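Local atomic coordinates of putative alpha/beta hydrolase (Desulfitobacterium hafniense, PDB entry 4RPC), a protein that probably acts as a hydrolase of the alpha/beta hydrolase family, its natural substrate not established. Residues A91-S96 / N115-G120. Numbering follows the deposited sequence.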
# COMPACT_ATOMS: atom_id res chain seq x y z
N ALA A 91 -6.57 2.10 12.27
CA ALA A 91 -6.04 1.20 11.22
C ALA A 91 -5.39 1.95 10.06
O ALA A 91 -5.93 2.93 9.58
CB ALA A 91 -7.16 0.34 10.67
N ILE A 92 -4.29 1.41 9.57
CA ILE A 92 -3.72 1.75 8.29
C ILE A 92 -3.83 0.56 7.33
O ILE A 92 -3.38 -0.56 7.66
CB ILE A 92 -2.24 2.12 8.41
CG1 ILE A 92 -2.01 3.06 9.59
CG2 ILE A 92 -1.78 2.82 7.14
CD1 ILE A 92 -0.55 3.47 9.66
N TYR A 93 -4.49 0.78 6.19
CA TYR A 93 -4.46 -0.16 5.13
C TYR A 93 -3.46 0.39 4.13
O TYR A 93 -3.47 1.57 3.81
CB TYR A 93 -5.85 -0.35 4.50
CG TYR A 93 -5.79 -1.12 3.23
CD1 TYR A 93 -5.86 -2.50 3.21
CD2 TYR A 93 -5.56 -0.46 2.02
CE1 TYR A 93 -5.78 -3.20 2.03
CE2 TYR A 93 -5.48 -1.16 0.84
CZ TYR A 93 -5.57 -2.54 0.85
OH TYR A 93 -5.50 -3.19 -0.36
N GLY A 94 -2.52 -0.43 3.70
CA GLY A 94 -1.61 -0.01 2.70
C GLY A 94 -1.44 -1.07 1.68
O GLY A 94 -1.32 -2.26 2.01
N VAL A 95 -1.48 -0.66 0.42
CA VAL A 95 -1.33 -1.60 -0.66
C VAL A 95 0.01 -1.35 -1.31
O VAL A 95 0.35 -0.22 -1.65
CB VAL A 95 -2.49 -1.55 -1.69
CG1 VAL A 95 -2.59 -0.19 -2.35
CG2 VAL A 95 -2.30 -2.64 -2.76
N SER A 96 0.77 -2.43 -1.43
CA SER A 96 2.05 -2.44 -2.11
C SER A 96 3.03 -1.52 -1.40
O SER A 96 3.25 -1.67 -0.19
CB SER A 96 1.84 -2.08 -3.60
OG SER A 96 2.86 -2.67 -4.40
N ASN A 115 -3.69 -0.98 14.39
CA ASN A 115 -3.79 -2.10 13.47
C ASN A 115 -3.15 -1.76 12.15
O ASN A 115 -3.39 -0.66 11.60
CB ASN A 115 -5.26 -2.44 13.17
CG ASN A 115 -6.03 -3.01 14.37
OD1 ASN A 115 -6.07 -4.24 14.57
ND2 ASN A 115 -6.71 -2.15 15.11
N LEU A 116 -2.42 -2.71 11.58
CA LEU A 116 -1.85 -2.55 10.26
C LEU A 116 -2.52 -3.58 9.42
O LEU A 116 -2.61 -4.73 9.86
CB LEU A 116 -0.36 -2.79 10.25
CG LEU A 116 0.52 -1.76 10.87
CD1 LEU A 116 1.93 -2.29 10.87
CD2 LEU A 116 0.45 -0.48 10.11
N LEU A 117 -3.05 -3.17 8.25
CA LEU A 117 -3.53 -4.13 7.26
C LEU A 117 -2.65 -4.01 6.06
O LEU A 117 -2.65 -2.96 5.37
CB LEU A 117 -4.95 -3.82 6.84
CG LEU A 117 -6.08 -4.25 7.76
CD1 LEU A 117 -6.07 -3.46 9.03
CD2 LEU A 117 -7.43 -4.19 7.05
N LEU A 118 -1.92 -5.06 5.77
CA LEU A 118 -0.88 -4.97 4.79
C LEU A 118 -1.21 -5.85 3.65
O LEU A 118 -1.31 -7.07 3.81
CB LEU A 118 0.45 -5.36 5.43
CG LEU A 118 0.80 -4.62 6.69
CD1 LEU A 118 2.06 -5.19 7.35
CD2 LEU A 118 0.98 -3.12 6.40
N ASP A 119 -1.41 -5.24 2.48
CA ASP A 119 -1.85 -5.96 1.29
C ASP A 119 -0.71 -5.88 0.29
O ASP A 119 -0.40 -4.80 -0.18
CB ASP A 119 -3.16 -5.28 0.78
CG ASP A 119 -3.98 -6.12 -0.28
OD1 ASP A 119 -3.49 -7.16 -0.81
OD2 ASP A 119 -5.16 -5.70 -0.59
N GLY A 120 -0.07 -7.02 -0.05
CA GLY A 120 0.97 -7.07 -1.07
C GLY A 120 2.23 -6.27 -0.80
O GLY A 120 2.87 -5.71 -1.73
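The hydroxyl of Y93 gives a short hydrogen bond to D119, OH to OD2 2.5 Å, meeting the carboxylate oxygen on its anti side and 26° out of the carboxylate plane. OD2 sits at the ring edge, in the plane of the ring, while the two flat groups are turned 75° apart. CG of Y93 is anti to the backbone N (chi1 169°). The Y93 side chain crosses that of L117 at about a right angle, and its ring reaches D119. CD1 of Y93 lies 4.0 Å from CB of L117. CE1 of Y93 comes 3.6 Å from CB of D119. A phenylalanine here would lack the hydroxyl and would probably leave the buried D119 carboxylate without this donor.

Between the two strands, five backbone hydrogen bonds zip the parallel pair together: I92 N to N115 O, L117 N to I92 O (2.7 Å), G94 N to L117 O, D119 N to G94 O, and S96 N to D119 O (2.9 Å). The last carries the pairing one residue past the end of strand 88-95. On the other face I92 and L116 lie side by side, CD1 of I92 to CD2 of L116 4.1 Å, both against A102 of helix 97-108; helix 249-259 packs on Y93 and L117 on the ring's side of the sheet.

Strand 88-95, helix 97-108 and strand 112-119 form a beta-alpha-beta unit at the centre of the alpha/beta hydrolase sheet, with S96 at the strand-to-helix turn, consistent with the family's nucleophile elbow.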